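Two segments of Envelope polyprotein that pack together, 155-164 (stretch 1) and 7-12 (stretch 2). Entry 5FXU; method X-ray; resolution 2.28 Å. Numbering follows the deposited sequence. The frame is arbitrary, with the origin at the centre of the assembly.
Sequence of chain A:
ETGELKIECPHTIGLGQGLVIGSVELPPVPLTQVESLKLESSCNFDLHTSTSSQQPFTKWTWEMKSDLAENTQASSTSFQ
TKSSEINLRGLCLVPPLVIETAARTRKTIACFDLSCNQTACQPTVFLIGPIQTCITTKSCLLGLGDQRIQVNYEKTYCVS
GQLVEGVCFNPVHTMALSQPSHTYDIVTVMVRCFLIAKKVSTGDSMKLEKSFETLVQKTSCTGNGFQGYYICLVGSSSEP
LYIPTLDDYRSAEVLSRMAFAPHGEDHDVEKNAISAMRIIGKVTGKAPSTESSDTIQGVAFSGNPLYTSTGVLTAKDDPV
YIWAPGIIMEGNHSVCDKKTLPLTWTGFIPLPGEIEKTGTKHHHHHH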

ATOM      1  N   LYS A 155     -13.047  14.027 -16.346  1.00 68.30           N
ATOM      2  CA  LYS A 155     -12.363  13.812 -17.620  1.00 72.13           C
ATOM      3  C   LYS A 155     -11.138  14.719 -17.694  1.00 73.05           C
ATOM      4  O   LYS A 155     -11.161  15.860 -17.235  1.00 68.53           O
ATOM      5  CB  LYS A 155     -13.275  13.962 -18.854  1.00 77.48           C
ATOM      6  CG  LYS A 155     -14.721  13.463 -18.742  1.00 82.77           C
ATOM      7  CD  LYS A 155     -14.829  12.020 -18.226  1.00 85.42           C
ATOM      8  CE  LYS A 155     -16.268  11.622 -17.861  1.00 86.20           C
ATOM      9  NZ  LYS A 155     -16.355  10.677 -16.704  1.00 82.55           N
ATOM     10  N   THR A 156     -10.045  14.180 -18.230  1.00 78.11           N
ATOM     11  CA  THR A 156      -8.744  14.843 -18.148  1.00 82.41           C
ATOM     12  C   THR A 156      -8.642  16.041 -19.106  1.00 91.84           C
ATOM     13  O   THR A 156      -9.138  16.004 -20.233  1.00 89.83           O
ATOM     14  CB  THR A 156      -7.565  13.846 -18.348  1.00 78.39           C
ATOM     15  OG1 THR A 156      -6.326  14.503 -18.105  1.00 82.76           O
ATOM     16  CG2 THR A 156      -7.526  13.253 -19.734  1.00 77.29           C
ATOM     17  N   TYR A 157      -8.004  17.106 -18.618  1.00103.05           N
ATOM     18  CA  TYR A 157      -7.587  18.262 -19.439  1.00109.27           C
ATOM     19  C   TYR A 157      -6.681  17.932 -20.621  1.00107.53           C
ATOM     20  O   TYR A 157      -6.612  18.711 -21.551  1.00110.43           O
ATOM     21  CB  TYR A 157      -6.858  19.294 -18.566  1.00115.28           C
ATOM     22  CG  TYR A 157      -7.787  20.171 -17.788  1.00120.87           C
ATOM     23  CD1 TYR A 157      -8.305  21.344 -18.360  1.00124.20           C
ATOM     24  CD2 TYR A 157      -8.163  19.840 -16.486  1.00122.74           C
ATOM     25  CE1 TYR A 157      -9.171  22.163 -17.651  1.00126.93           C
ATOM     26  CE2 TYR A 157      -9.024  20.654 -15.767  1.00125.76           C
ATOM     27  CZ  TYR A 157      -9.527  21.814 -16.358  1.00128.75           C
ATOM     28  OH  TYR A 157     -10.382  22.622 -15.652  1.00132.55           O
ATOM     29  N   CYS A 158      -5.975  16.806 -20.567  1.00106.53           N
ATOM     30  CA  CYS A 158      -4.944  16.467 -21.552  1.00107.95           C
ATOM     31  C   CYS A 158      -5.523  15.740 -22.762  1.00102.72           C
ATOM     32  O   CYS A 158      -6.630  15.248 -22.692  1.00 98.52           O
ATOM     33  CB  CYS A 158      -3.868  15.623 -20.856  1.00108.22           C
ATOM     34  SG  CYS A 158      -3.361  16.374 -19.275  1.00113.12           S
ATOM     35  N   VAL A 159      -4.764  15.694 -23.854  1.00101.78           N
ATOM     36  CA  VAL A 159      -5.167  14.972 -25.081  1.00105.15           C
ATOM     37  C   VAL A 159      -4.542  13.580 -25.196  1.00107.23           C
ATOM     38  O   VAL A 159      -5.163  12.677 -25.739  1.00108.54           O
ATOM     39  CB  VAL A 159      -4.956  15.772 -26.401  1.00107.50           C
ATOM     40  CG1 VAL A 159      -3.563  16.358 -26.485  1.00108.52           C
ATOM     41  CG2 VAL A 159      -5.263  14.937 -27.660  1.00106.88           C
ATOM     42  N   SER A 160      -3.299  13.431 -24.744  1.00111.88           N
ATOM     43  CA  SER A 160      -2.553  12.161 -24.860  1.00112.11           C
ATOM     44  C   SER A 160      -2.094  11.554 -23.511  1.00107.01           C
ATOM     45  O   SER A 160      -1.783  10.362 -23.459  1.00108.98           O
ATOM     46  CB  SER A 160      -1.359  12.362 -25.810  1.00112.92           C
ATOM     47  OG  SER A 160      -0.673  13.560 -25.496  1.00116.08           O
ATOM     48  N   GLY A 161      -2.084  12.343 -22.433  1.00 98.62           N
ATOM     49  CA  GLY A 161      -1.562  11.898 -21.151  1.00 90.78           C
ATOM     50  C   GLY A 161      -2.392  12.231 -19.922  1.00 88.54           C
ATOM     51  O   GLY A 161      -3.628  12.161 -19.930  1.00 95.45           O
ATOM     52  N   GLN A 162      -1.700  12.580 -18.848  1.00 80.21           N
ATOM     53  CA  GLN A 162      -2.324  12.819 -17.558  1.00 78.63           C
ATOM     54  C   GLN A 162      -1.832  14.105 -16.979  1.00 78.99           C
ATOM     55  O   GLN A 162      -0.698  14.492 -17.212  1.00 80.53           O
ATOM     56  CB  GLN A 162      -1.965  11.700 -16.587  1.00 78.16           C
ATOM     57  CG  GLN A 162      -2.640  10.381 -16.885  1.00 75.18           C
ATOM     58  CD  GLN A 162      -2.120   9.245 -16.017  1.00 68.51           C
ATOM     59  OE1 GLN A 162      -1.469   9.442 -14.961  1.00 63.49           O
ATOM     60  NE2 GLN A 162      -2.405   8.034 -16.461  1.00 65.81           N
ATOM     61  N   LEU A 163      -2.692  14.757 -16.206  1.00 81.01           N
ATOM     62  CA  LEU A 163      -2.330  15.979 -15.505  1.00 84.99           C
ATOM     63  C   LEU A 163      -1.411  15.649 -14.307  1.00 85.99           C
ATOM     64  O   LEU A 163      -1.860  15.092 -13.308  1.00 88.24           O
ATOM     65  CB  LEU A 163      -3.591  16.745 -15.053  1.00 84.28           C
ATOM     66  CG  LEU A 163      -3.380  18.194 -14.587  1.00 85.25           C
ATOM     67  CD1 LEU A 163      -2.927  19.082 -15.748  1.00 86.57           C
ATOM     68  CD2 LEU A 163      -4.628  18.760 -13.924  1.00 84.04           C
ATOM     69  N   VAL A 164      -0.132  16.000 -14.426  1.00 85.63           N
ATOM     70  CA  VAL A 164       0.867  15.710 -13.406  1.00 83.65           C
ATOM     71  C   VAL A 164       1.610  16.997 -13.047  1.00 87.64           C
ATOM     72  O   VAL A 164       2.253  17.613 -13.897  1.00 87.16           O
ATOM     73  CB  VAL A 164       1.913  14.702 -13.892  1.00 81.33           C
ATOM     74  CG1 VAL A 164       2.660  14.135 -12.692  1.00 81.11           C
ATOM     75  CG2 VAL A 164       1.297  13.580 -14.700  1.00 79.67           C
TER
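Stretch 2, residues 7-12: IECPHT

Stretch 2 lies along stretch 1 as a short parallel strand pairing that gives way to contacts made largely by side chains, burying 446 Å² in all between residues at least 145 apart in sequence. Residues 7-9 are extended, the end of a strand that begins earlier in the chain, and from Pro10 the chain is loop. The register is set by Lys155 and Cys9, whose CA atoms are 4.8 Å apart in a parallel bridge; their side chains share one face of the sheet, with Lys155 CD 4.0 Å from Cys9 CB. One residue further on, Thr156 N donates to Cys9 O at 3.1 Å.

Glu8 reaches from its strand with chi1 and chi2 both t, which brings the carboxylate to two separate parts of stretch 1. Its OE2 accepts hydrogen bonds from Thr156 OG1 at 2.9 Å and from Leu163 N at 3.0 Å, so a single oxygen ties the start of stretch 1 to the strand at 162-164. Thr156 also packs its CG2 4.1 Å from Pro10 CA and 3.8 Å from His11 CD2. Beyond the bridge the backbones diverge, Val159 and His11 having CA atoms 7.0 Å apart, and the His11 ring spans the gap, with its CD2 3.9 Å from Val159 CA.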

ATOM      1  N   ILE A   7     -11.121  10.406  -9.424  1.00 47.60           N
ATOM      2  CA  ILE A   7     -10.603   9.528 -10.465  1.00 46.16           C
ATOM      3  C   ILE A   7     -10.404  10.413 -11.697  1.00 45.24           C
ATOM      4  O   ILE A   7     -11.321  11.083 -12.148  1.00 42.54           O
ATOM      5  CB  ILE A   7     -11.573   8.360 -10.744  1.00 46.23           C
ATOM      6  CG1 ILE A   7     -11.729   7.471  -9.511  1.00 46.27           C
ATOM      7  CG2 ILE A   7     -11.143   7.525 -11.946  1.00 46.18           C
ATOM      8  CD1 ILE A   7     -10.503   6.668  -9.142  1.00 46.03           C
ATOM      9  N   GLU A   8      -9.183  10.421 -12.204  1.00 46.46           N
ATOM     10  CA  GLU A   8      -8.860  11.084 -13.431  1.00 49.23           C
ATOM     11  C   GLU A   8      -9.082  10.090 -14.584  1.00 49.06           C
ATOM     12  O   GLU A   8      -8.395   9.079 -14.692  1.00 47.11           O
ATOM     13  CB  GLU A   8      -7.434  11.602 -13.408  1.00 52.68           C
ATOM     14  CG  GLU A   8      -7.073  12.414 -14.650  1.00 59.51           C
ATOM     15  CD  GLU A   8      -5.661  12.990 -14.639  1.00 64.77           C
ATOM     16  OE1 GLU A   8      -4.754  12.399 -13.988  1.00 65.02           O
ATOM     17  OE2 GLU A   8      -5.458  14.032 -15.327  1.00 69.89           O
ATOM     18  N   CYS A   9     -10.040  10.412 -15.451  1.00 50.46           N
ATOM     19  CA  CYS A   9     -10.421   9.572 -16.598  1.00 51.86           C
ATOM     20  C   CYS A   9      -9.689   9.947 -17.892  1.00 52.95           C
ATOM     21  O   CYS A   9      -9.751  11.098 -18.311  1.00 51.57           O
ATOM     22  CB  CYS A   9     -11.933   9.712 -16.817  1.00 51.38           C
ATOM     23  SG  CYS A   9     -12.861   8.939 -15.480  1.00 49.53           S
ATOM     24  N   PRO A  10      -9.029   8.977 -18.554  1.00 57.86           N
ATOM     25  CA  PRO A  10      -8.454   9.280 -19.881  1.00 62.59           C
ATOM     26  C   PRO A  10      -9.496   9.492 -20.975  1.00 66.88           C
ATOM     27  O   PRO A  10     -10.640   9.095 -20.776  1.00 67.55           O
ATOM     28  CB  PRO A  10      -7.626   8.028 -20.197  1.00 61.92           C
ATOM     29  CG  PRO A  10      -7.509   7.284 -18.908  1.00 59.52           C
ATOM     30  CD  PRO A  10      -8.791   7.569 -18.197  1.00 58.50           C
ATOM     31  N   HIS A  11      -9.103  10.072 -22.122  1.00 77.19           N
ATOM     32  CA  HIS A  11     -10.027  10.245 -23.287  1.00 82.19           C
ATOM     33  C   HIS A  11     -10.429   8.943 -23.950  1.00 82.15           C
ATOM     34  O   HIS A  11     -11.572   8.817 -24.359  1.00 85.76           O
ATOM     35  CB  HIS A  11      -9.465  11.174 -24.352  1.00 86.96           C
ATOM     36  CG  HIS A  11      -9.404  12.595 -23.916  1.00 96.37           C
ATOM     37  ND1 HIS A  11     -10.510  13.418 -23.865  1.00100.36           N
ATOM     38  CD2 HIS A  11      -8.365  13.332 -23.470  1.00103.77           C
ATOM     39  CE1 HIS A  11     -10.149  14.609 -23.417  1.00102.86           C
ATOM     40  NE2 HIS A  11      -8.853  14.583 -23.171  1.00104.79           N
ATOM     41  N   THR A  12      -9.499   7.993 -24.057  1.00 86.68           N
ATOM     42  CA  THR A  12      -9.769   6.659 -24.637  1.00 93.66           C
ATOM     43  C   THR A  12      -9.394   5.519 -23.686  1.00 97.63           C
ATOM     44  O   THR A  12      -8.634   5.700 -22.727  1.00 95.10           O
ATOM     45  CB  THR A  12      -9.003   6.427 -25.970  1.00 95.99           C
ATOM     46  OG1 THR A  12      -7.593   6.277 -25.721  1.00 95.16           O
ATOM     47  CG2 THR A  12      -9.247   7.578 -26.968  1.00 96.91           C
TER